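Local coordinates for protein isomaltodextranase (Arthrobacter globiformis, PDB 5AWO) that hydrolyses (1->6)-alpha-D-glucosidic linkages in polysaccharides, removing successive isomaltose units from the non-reducing chain ends, at residues T547-K550 and A551-T555; E235-G238 and E239-V243; S321-S325 and D326-K330; G273-D276 and R277-M281. All coordinates share one frame; numbering follows the deposited sequence. Where two conformers were deposited one is given.

Interaction 1: residues T547-K550 and A551-T555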
loop_
_atom_site.group_PDB
_atom_site.type_symbol
_atom_site.label_atom_id
_atom_site.label_comp_id
_atom_site.label_asym_id
_atom_site.label_seq_id
_atom_site.Cartn_x
_atom_site.Cartn_y
_atom_site.Cartn_z
ATOM N N THR A 547 4.642 -11.640 -19.094
ATOM C CA THR A 547 3.353 -12.253 -18.870
ATOM C C THR A 547 2.229 -11.221 -18.887
ATOM O O THR A 547 2.458 -10.009 -18.709
ATOM C CB THR A 547 3.273 -13.014 -17.527
ATOM O OG1 THR A 547 3.527 -12.124 -16.413
ATOM C CG2 THR A 547 4.247 -14.158 -17.475
ATOM N N ALA A 548 1.025 -11.721 -19.139
ATOM C CA ALA A 548 -0.216 -11.022 -18.810
ATOM C C ALA A 548 -1.067 -11.914 -17.917
ATOM O O ALA A 548 -1.137 -13.137 -18.119
ATOM C CB ALA A 548 -0.971 -10.623 -20.069
ATOM N N GLU A 549 -1.704 -11.304 -16.900
ATOM C CA GLU A 549 -2.481 -12.006 -15.904
ATOM C C GLU A 549 -3.712 -11.189 -15.516
ATOM O O GLU A 549 -3.708 -9.935 -15.638
ATOM C CB GLU A 549 -1.656 -12.227 -14.626
ATOM C CG GLU A 549 -0.482 -13.179 -14.803
ATOM C CD GLU A 549 0.370 -13.354 -13.552
ATOM O OE1 GLU A 549 0.150 -12.618 -12.552
ATOM O OE2 GLU A 549 1.274 -14.218 -13.547
ATOM N N LYS A 550 -4.725 -11.884 -15.021
ATOM C CA LYS A 550 -5.861 -11.215 -14.406
ATOM C C LYS A 550 -5.413 -10.744 -13.031
ATOM O O LYS A 550 -4.328 -11.110 -12.565
ATOM C CB LYS A 550 -7.056 -12.149 -14.250
ATOM C CG LYS A 550 -7.544 -12.789 -15.543
ATOM C CD LYS A 550 -8.701 -13.718 -15.251
ATOM C CE LYS A 550 -10.027 -12.979 -15.127
ATOM N NZ LYS A 550 -10.525 -12.451 -16.430
ATOM N N ALA A 551 -6.247 -9.941 -12.383
ATOM C CA ALA A 551 -5.928 -9.449 -11.026
ATOM C C ALA A 551 -5.712 -10.588 -10.035
ATOM O O ALA A 551 -4.876 -10.470 -9.133
ATOM C CB ALA A 551 -6.994 -8.497 -10.536
ATOM N N ASP A 552 -6.399 -11.720 -10.233
ATOM C CA ASP A 552 -6.232 -12.895 -9.353
ATOM C C ASP A 552 -5.009 -13.776 -9.672
ATOM O O ASP A 552 -4.853 -14.856 -9.086
ATOM C CB ASP A 552 -7.527 -13.736 -9.295
ATOM C CG ASP A 552 -7.682 -14.678 -10.464
ATOM O OD1 ASP A 552 -6.980 -14.505 -11.480
ATOM O OD2 ASP A 552 -8.527 -15.611 -10.303
ATOM N N ARG A 553 -4.163 -13.298 -10.580
ATOM C CA ARG A 553 -2.903 -13.940 -11.019
ATOM C C ARG A 553 -3.095 -14.983 -12.127
ATOM O O ARG A 553 -2.095 -15.456 -12.653
ATOM C CB ARG A 553 -2.079 -14.564 -9.874
ATOM C CG ARG A 553 -1.594 -13.559 -8.829
ATOM C CD ARG A 553 -0.965 -14.291 -7.660
ATOM N NE ARG A 553 -1.949 -15.153 -7.040
ATOM C CZ ARG A 553 -3.014 -14.723 -6.367
ATOM N NH1 ARG A 553 -3.234 -13.417 -6.185
ATOM N NH2 ARG A 553 -3.856 -15.615 -5.852
ATOM N N SER A 554 -4.331 -15.269 -12.500
ATOM C CA SER A 554 -4.592 -16.253 -13.581
ATOM C C SER A 554 -3.867 -15.812 -14.845
ATOM O O SER A 554 -3.961 -14.668 -15.280
ATOM C CB SER A 554 -6.087 -16.348 -13.869
ATOM O OG SER A 554 -6.847 -16.835 -12.744
ATOM N N THR A 555 -3.153 -16.737 -15.492
ATOM C CA THR A 555 -2.382 -16.413 -16.677
ATOM C C THR A 555 -3.253 -16.134 -17.943
ATOM O O THR A 555 -4.113 -16.949 -18.280
ATOM C CB THR A 555 -1.369 -17.551 -16.925
ATOM O OG1 THR A 555 -0.459 -17.617 -15.812
ATOM C CG2 THR A 555 -0.595 -17.320 -18.163
HETATM O O HOH W 1 1.569 -15.703 -15.666
#
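Glu549 and Thr555 sit side by side on one face of the sheet as an antiparallel non-hydrogen-bonded pair at the end of a beta hairpin in the carbohydrate-binding module. A type I turn from Lys550 to Arg553 closes it, and Arg553, with a positive phi of 85°, fits a G1 beta bulge. Two backbone bonds support this: Arg553 N to Lys550 O (3.0 Å) and Lys550 N to Ser554 O (2.9 Å). Glu549 sends CG to the side opposite its carbonyl carbon (chi1 -67°) and then runs extended, which brings CD within 3.4 Å of Arg553 O. Its OE2 takes a hydrogen bond from water 1 (2.6 Å), which is also bonded to Thr555 OG1 (2.8 Å), while OE1 forms a salt bridge with Arg33. Were Glu549 an alanine, Arg33 would probably lose its carboxylate mate, and water 1 would keep only Thr555 of this pair to hold it. The aliphatic part of Lys550 lies alongside Ser554, CD to CB 4.0 Å. Asp552 forms an Asx turn: OD1 accepts Ser554 N (2.9 Å) from 41° above the carboxylate plane, and Ser554 OG (2.7 Å) on the syn side.

Interaction 2: residues E235-G238 and E239-V243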
loop_
_atom_site.group_PDB
_atom_site.type_symbol
_atom_site.label_atom_id
_atom_site.label_comp_id
_atom_site.label_asym_id
_atom_site.label_seq_id
_atom_site.Cartn_x
_atom_site.Cartn_y
_atom_site.Cartn_z
ATOM N N GLU A 235 -0.419 -16.729 4.677
ATOM C CA GLU A 235 -1.095 -17.928 4.220
ATOM C C GLU A 235 -2.541 -18.019 4.723
ATOM O O GLU A 235 -3.460 -18.360 3.976
ATOM C CB GLU A 235 -0.298 -19.164 4.651
ATOM C CG GLU A 235 -0.942 -20.480 4.214
ATOM C CD GLU A 235 -0.138 -21.715 4.605
ATOM O OE1 GLU A 235 0.284 -21.822 5.768
ATOM O OE2 GLU A 235 0.069 -22.598 3.738
ATOM N N ALA A 236 -2.755 -17.735 6.004
ATOM C CA ALA A 236 -4.072 -17.816 6.579
ATOM C C ALA A 236 -5.042 -16.739 6.074
ATOM O O ALA A 236 -6.253 -16.963 5.998
ATOM C CB ALA A 236 -3.964 -17.768 8.085
ATOM N N ALA A 237 -4.530 -15.533 5.801
ATOM C CA ALA A 237 -5.387 -14.477 5.256
ATOM C C ALA A 237 -5.825 -14.821 3.832
ATOM O O ALA A 237 -6.928 -14.474 3.394
ATOM C CB ALA A 237 -4.631 -13.144 5.259
ATOM N N GLY A 238 -4.927 -15.458 3.101
ATOM C CA GLY A 238 -5.217 -15.788 1.706
ATOM C C GLY A 238 -5.635 -14.575 0.894
ATOM O O GLY A 238 -5.132 -13.478 1.118
ATOM N N GLU A 239 -6.553 -14.773 -0.042
ATOM C CA GLU A 239 -7.024 -13.729 -0.938
ATOM C C GLU A 239 -8.281 -13.041 -0.433
ATOM O O GLU A 239 -8.777 -12.124 -1.083
ATOM C CB GLU A 239 -7.303 -14.333 -2.332
ATOM C CG GLU A 239 -6.045 -14.821 -2.992
ATOM C CD GLU A 239 -5.146 -13.681 -3.463
ATOM O OE1 GLU A 239 -5.387 -13.205 -4.555
ATOM O OE2 GLU A 239 -4.147 -13.373 -2.799
ATOM N N ASP A 240 -8.844 -13.490 0.679
ATOM C CA ASP A 240 -10.128 -12.988 1.119
ATOM C C ASP A 240 -10.020 -11.818 2.086
ATOM O O ASP A 240 -10.941 -11.027 2.194
ATOM C CB ASP A 240 -10.998 -14.111 1.724
ATOM C CG ASP A 240 -11.583 -15.035 0.645
ATOM O OD1 ASP A 240 -10.974 -15.169 -0.401
ATOM O OD2 ASP A 240 -12.652 -15.615 0.844
ATOM N N MET A 241 -8.899 -11.735 2.797
ATOM C CA MET A 241 -8.719 -10.735 3.854
ATOM C C MET A 241 -7.402 -10.011 3.645
ATOM O O MET A 241 -6.349 -10.594 3.432
ATOM C CB MET A 241 -8.739 -11.386 5.231
ATOM C CG MET A 241 -8.829 -10.343 6.357
ATOM S SD MET A 241 -9.227 -11.096 7.960
ATOM C CE MET A 241 -7.661 -11.966 8.141
ATOM N N GLU A 242 -7.505 -8.677 3.666
ATOM C CA GLU A 242 -6.369 -7.791 3.440
ATOM C C GLU A 242 -5.517 -7.653 4.700
ATOM O O GLU A 242 -6.038 -7.489 5.796
ATOM C CB GLU A 242 -6.899 -6.416 2.980
ATOM C CG GLU A 242 -5.826 -5.486 2.412
ATOM C CD GLU A 242 -6.405 -4.334 1.599
ATOM O OE1 GLU A 242 -7.511 -3.852 1.920
ATOM O OE2 GLU A 242 -5.711 -3.947 0.631
ATOM N N VAL A 243 -4.205 -7.724 4.516
ATOM C CA VAL A 243 -3.256 -7.742 5.626
ATOM C C VAL A 243 -2.576 -6.367 5.726
ATOM O O VAL A 243 -1.751 -6.020 4.870
ATOM C CB VAL A 243 -2.209 -8.870 5.420
ATOM C CG1 VAL A 243 -1.125 -8.853 6.487
ATOM C CG2 VAL A 243 -2.875 -10.261 5.382
#
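Ala237 O, the carbonyl of the last helical residue, is approached by two successive backbone N-H groups, Asp240 N (3.5 Å) and Met241 N (3.4 Å). Both bonds are weak by length and by angle (142° and 145°), so this carbonyl is only loosely held where the helix gives way to a loop. Gly238 makes the break: its positive phi, 54°, is a value that favours glycine, and the chain swings round to bring residues 239-241 back past the carbonyl. The side chains then close the turn with apolar contacts, and Ala237 CB is the point where they meet. Val243 directs CG2 opposite its own carbonyl carbon, and that methyl meets Ala237 CB at 3.4 Å, tighter than an ordinary carbon-carbon contact. Met241 places CE 4.3 Å from the same CB, its chain extended as far as SD and bent only at the last torsion. Glu239 OE1 is held by a salt bridge to Arg553 and by Val30 N, and Gly238 O accepts from Arg27 NH1. This is an alpha-to-beta connection of the TIM barrel, leading from helix 223-237 into strand 242-245. Met241 packs on Val187 and Lys191 of helix 179-192 and on Leu198 of strand 197-200, and Val243 N bonds to OD2 of Asp262, the probable proton donor, just before the next strand, 263-265.

Interaction 3: residues S321-S325 and D326-K330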
loop_
_atom_site.group_PDB
_atom_site.type_symbol
_atom_site.label_atom_id
_atom_site.label_comp_id
_atom_site.label_asym_id
_atom_site.label_seq_id
_atom_site.Cartn_x
_atom_site.Cartn_y
_atom_site.Cartn_z
ATOM N N SER A 321 -10.931 17.479 11.158
ATOM C CA SER A 321 -11.203 18.570 12.114
ATOM C C SER A 321 -9.968 19.045 12.853
ATOM O O SER A 321 -9.985 20.088 13.510
ATOM C CB SER A 321 -12.218 18.127 13.165
ATOM O OG SER A 321 -11.601 17.300 14.130
ATOM N N THR A 322 -8.879 18.281 12.782
ATOM C CA THR A 322 -7.645 18.678 13.462
ATOM C C THR A 322 -6.785 19.672 12.690
ATOM O O THR A 322 -5.793 20.153 13.228
ATOM C CB THR A 322 -6.764 17.474 13.837
ATOM O OG1 THR A 322 -6.210 16.855 12.661
ATOM C CG2 THR A 322 -7.553 16.456 14.649
ATOM N N PHE A 323 -7.116 19.902 11.427
ATOM C CA PHE A 323 -6.396 20.850 10.590
ATOM C C PHE A 323 -6.942 22.261 10.772
ATOM O O PHE A 323 -8.045 22.452 11.282
ATOM C CB PHE A 323 -6.409 20.403 9.127
ATOM C CG PHE A 323 -5.549 19.167 8.894
ATOM C CD1 PHE A 323 -6.040 17.885 9.136
ATOM C CD2 PHE A 323 -4.234 19.304 8.507
ATOM C CE1 PHE A 323 -5.197 16.775 8.987
ATOM C CE2 PHE A 323 -3.419 18.206 8.352
ATOM C CZ PHE A 323 -3.893 16.937 8.584
ATOM N N ALA A 324 -6.175 23.238 10.298
ATOM C CA ALA A 324 -6.408 24.657 10.584
ATOM C C ALA A 324 -7.240 25.329 9.522
ATOM O O ALA A 324 -7.746 26.424 9.751
ATOM C CB ALA A 324 -5.083 25.356 10.736
ATOM N N SER A 325 -7.364 24.721 8.347
ATOM C CA SER A 325 -8.087 25.324 7.250
ATOM C C SER A 325 -8.585 24.269 6.296
ATOM O O SER A 325 -8.085 23.115 6.268
ATOM C CB SER A 325 -7.177 26.285 6.486
ATOM O OG SER A 325 -6.194 25.515 5.777
ATOM N N ASP A 326 -9.527 24.665 5.451
ATOM C CA ASP A 326 -10.019 23.811 4.398
ATOM C C ASP A 326 -8.970 23.507 3.353
ATOM O O ASP A 326 -8.982 22.396 2.829
ATOM C CB ASP A 326 -11.243 24.415 3.717
ATOM C CG ASP A 326 -12.454 24.495 4.626
ATOM O OD1 ASP A 326 -12.523 23.815 5.670
ATOM O OD2 ASP A 326 -13.376 25.308 4.332
ATOM N N GLU A 327 -8.052 24.431 3.079
ATOM C CA GLU A 327 -6.957 24.099 2.181
ATOM C C GLU A 327 -6.095 22.976 2.736
ATOM O O GLU A 327 -5.672 22.094 1.988
ATOM C CB GLU A 327 -6.112 25.315 1.799
ATOM C CG GLU A 327 -6.841 26.374 0.963
ATOM C CD GLU A 327 -7.411 25.889 -0.373
ATOM O OE1 GLU A 327 -6.881 24.950 -1.040
ATOM O OE2 GLU A 327 -8.451 26.451 -0.802
ATOM N N GLU A 328 -5.789 22.984 4.024
ATOM C CA GLU A 328 -5.043 21.884 4.608
ATOM C C GLU A 328 -5.817 20.556 4.525
ATOM O O GLU A 328 -5.240 19.510 4.268
ATOM C CB GLU A 328 -4.710 22.174 6.076
ATOM C CG GLU A 328 -3.643 23.249 6.273
ATOM C CD GLU A 328 -3.227 23.470 7.724
ATOM O OE1 GLU A 328 -3.864 22.850 8.608
ATOM O OE2 GLU A 328 -2.216 24.194 7.954
ATOM N N ARG A 329 -7.125 20.603 4.758
ATOM C CA ARG A 329 -7.946 19.396 4.678
ATOM C C ARG A 329 -7.890 18.820 3.270
ATOM O O ARG A 329 -7.735 17.598 3.103
ATOM C CB ARG A 329 -9.387 19.669 5.085
ATOM C CG ARG A 329 -9.582 19.875 6.562
ATOM C CD ARG A 329 -11.027 20.274 6.911
ATOM N NE ARG A 329 -11.166 21.698 7.191
ATOM C CZ ARG A 329 -10.730 22.296 8.293
ATOM N NH1 ARG A 329 -10.886 23.616 8.453
ATOM N NH2 ARG A 329 -10.108 21.612 9.249
ATOM N N LYS A 330 -7.990 19.656 2.246
ATOM C CA LYS A 330 -7.886 19.158 0.883
ATOM C C LYS A 330 -6.501 18.553 0.625
ATOM O O LYS A 330 -6.376 17.507 -0.030
ATOM C CB LYS A 330 -8.181 20.255 -0.144
ATOM C CG LYS A 330 -9.663 20.621 -0.229
ATOM C CD LYS A 330 -9.978 21.732 -1.222
ATOM C CE LYS A 330 -9.398 23.064 -0.843
ATOM N NZ LYS A 330 -9.885 24.081 -1.822
HETATM O O HOH W 2 -10.391 24.229 11.178
#
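Ser325 and Glu328 meet at the start of helix 326-339, where Ser325 is the N-cap. Among the hydrogen bonds, Ser325 OG accepts Glu328 N (3.1 Å, 166° at the hydrogen); it reaches that N-H because OG sits between the backbone N and the carbonyl carbon (chi1 70°). Glu328 replies with its extended side chain, OE1 taking Ala324 N at 2.9 Å from above the carboxylate plane, while OE2 is held by His458. The same OE1 lies in the plane of the Phe323 ring at its edge, 3.6 Å from CD2, with ring and carboxylate almost perpendicular (88°). One salt bridge joins Lys330 NZ to Glu327 OE2; another is that of Arg329, which grips Asp326 side-on: NE (2.9 Å) and NH1 (3.2 Å) both go to the single oxygen OD1. Its NH2 bonds to Phe323 O (3.0 Å) from above that carbonyl's plane and also to Ala320 O, and water 2 bridges NH1 to Phe323 O. Ser325 O, which accepts Arg329 N, also lies 3.4 Å above the centre of that residue's guanidinium plane. A leucine in place of Arg329 would probably leave Asp326 without its positive mate and the carbonyls of Phe323 and Ala320 without this donor. The loop leads from strand 312-314 into helix 326-339, with Phe323 against Leu278 of helix 274-279 and Glu328 against Trp275 of the same helix.

Interaction 4: residues G273-D276 and R277-M281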
loop_
_atom_site.group_PDB
_atom_site.type_symbol
_atom_site.label_atom_id
_atom_site.label_comp_id
_atom_site.label_asym_id
_atom_site.label_seq_id
_atom_site.Cartn_x
_atom_site.Cartn_y
_atom_site.Cartn_z
ATOM N N GLY A 273 -3.007 14.902 14.996
ATOM C CA GLY A 273 -3.371 15.292 13.657
ATOM C C GLY A 273 -2.743 16.625 13.295
ATOM O O GLY A 273 -1.667 17.021 13.787
ATOM N N GLY A 274 -3.406 17.285 12.364
ATOM C CA GLY A 274 -2.937 18.594 11.890
ATOM C C GLY A 274 -1.702 18.558 11.025
ATOM O O GLY A 274 -1.146 17.490 10.727
ATOM N N TRP A 275 -1.273 19.738 10.621
ATOM C CA TRP A 275 -0.145 19.884 9.707
ATOM C C TRP A 275 1.164 19.325 10.251
ATOM O O TRP A 275 1.907 18.702 9.490
ATOM C CB TRP A 275 0.016 21.362 9.312
ATOM C CG TRP A 275 1.017 21.502 8.200
ATOM C CD1 TRP A 275 2.319 21.823 8.293
ATOM C CD2 TRP A 275 0.768 21.248 6.820
ATOM N NE1 TRP A 275 2.918 21.790 7.054
ATOM C CE2 TRP A 275 1.970 21.454 6.126
ATOM C CE3 TRP A 275 -0.376 20.883 6.102
ATOM C CZ2 TRP A 275 2.073 21.269 4.745
ATOM C CZ3 TRP A 275 -0.280 20.716 4.741
ATOM C CH2 TRP A 275 0.935 20.931 4.075
ATOM N N ASP A 276 1.457 19.493 11.531
ATOM C CA ASP A 276 2.722 19.007 12.028
ATOM C C ASP A 276 2.847 17.479 11.892
ATOM O O ASP A 276 3.896 16.982 11.566
ATOM C CB ASP A 276 3.006 19.473 13.466
ATOM C CG ASP A 276 4.456 19.232 13.880
ATOM O OD1 ASP A 276 5.379 19.640 13.156
ATOM O OD2 ASP A 276 4.673 18.546 14.896
ATOM N N ARG A 277 1.742 16.750 12.059
ATOM C CA ARG A 277 1.780 15.307 11.867
ATOM C C ARG A 277 1.770 14.922 10.379
ATOM O O ARG A 277 2.374 13.903 10.015
ATOM C CB ARG A 277 0.642 14.633 12.604
ATOM C CG ARG A 277 0.916 14.591 14.109
ATOM C CD ARG A 277 1.647 13.288 14.459
ATOM N NE ARG A 277 2.344 13.433 15.691
ATOM C CZ ARG A 277 2.975 12.478 16.320
ATOM N NH1 ARG A 277 2.902 11.223 15.908
ATOM N NH2 ARG A 277 3.643 12.775 17.411
ATOM N N LEU A 278 1.160 15.736 9.531
ATOM C CA LEU A 278 1.145 15.452 8.103
ATOM C C LEU A 278 2.473 15.729 7.409
ATOM O O LEU A 278 2.827 15.023 6.449
ATOM C CB LEU A 278 0.029 16.244 7.420
ATOM C CG LEU A 278 -0.361 15.772 6.003
ATOM C CD1 LEU A 278 -1.248 14.540 6.069
ATOM C CD2 LEU A 278 -1.034 16.888 5.215
ATOM N N SER A 279 3.186 16.760 7.858
ATOM C CA SER A 279 4.324 17.309 7.125
ATOM C C SER A 279 5.518 17.710 7.977
ATOM O O SER A 279 6.567 18.027 7.432
ATOM C CB SER A 279 3.797 18.512 6.326
ATOM O OG SER A 279 4.733 19.010 5.383
ATOM N N GLY A 280 5.356 17.691 9.296
ATOM C CA GLY A 280 6.390 18.176 10.221
ATOM C C GLY A 280 7.095 17.082 10.988
ATOM O O GLY A 280 7.389 16.002 10.453
ATOM N N MET A 281 7.430 17.408 12.236
ATOM C CA MET A 281 8.146 16.551 13.202
ATOM C C MET A 281 9.624 16.450 12.920
ATOM O O MET A 281 10.452 16.957 13.695
ATOM C CB MET A 281 7.531 15.156 13.325
ATOM C CG MET A 281 6.108 15.175 13.834
ATOM S SD MET A 281 5.272 13.585 13.670
ATOM C CE MET A 281 5.109 13.506 11.903
HETATM O O HOH W 3 5.590 21.536 5.799
HETATM O O HOH W 4 3.153 16.374 16.415
#
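The short helix 274-279 carries this contact, with Trp275 lying over Ser279 one turn on. Its frame includes the backbone bonds from Leu278 N to Gly274 O (3.1 Å) and from Ser279 N to Trp275 O (2.8 Å), followed by that from Gly280 N to Asp276 O. Gly273 and Gly274 lead in with positive phi, which favours glycine. Trp275 has CG anti to its backbone N (chi1 -170°), a torsion that turns the indole along the helix toward Leu278 and Ser279. Ser279 CB then stands over one face in a CH-pi contact, 3.8 Å from the centroid of the five-membered ring and 30° off its normal. In the ring plane, at the edge, NE1 donates to water 3 (3.0 Å), which is also bonded to Ser279 OG; that hydroxyl has Arg412 as a further partner. The six-membered ring is met obliquely by Leu278 CD2, 3.9 Å from CZ3. Asp276 reaches toward the end of the helix, where OD1 takes Met281 N (3.2 Å) from well above the carboxylate plane. Its OD2 accepts from water 4, which in turn accepts from Arg277 NE. Met281 SD lies 3.5 Å above the guanidinium plane of Arg277, displaced toward its rim, while Arg277 NH1 bonds to Asp269 O. The helix packs against several neighbours: Leu278 and Ser279 touch Phe296 of helix 295-302, Trp275 touches Thr331 of helix 326-339, and the Trp275 ring stacks with His458 from the C-terminal beta-sandwich region.

How the interactions relate
The four contacts fall into two pairs on opposite sides of the chain's centre. Interactions 1 and 2 are joined by the salt bridge from Arg553 NH1 to Glu239 OE1 (2.7 Å), which ties the hairpin of the carbohydrate-binding module to the barrel. This pair lies nearer the catalytic centre: the side chain of Val243 is about 4 Å, and that of Arg553 about 8 Å, from that of Asp262, the probable proton donor. Interactions 3 and 4, with centres about 11 Å apart, share a probable hydrogen bond, Thr322 OG1 to Gly274 N (2.9 Å), and both engage His458. They lie away from the catalytic residues; the centres of interactions 2 and 3 are about 35 Å apart.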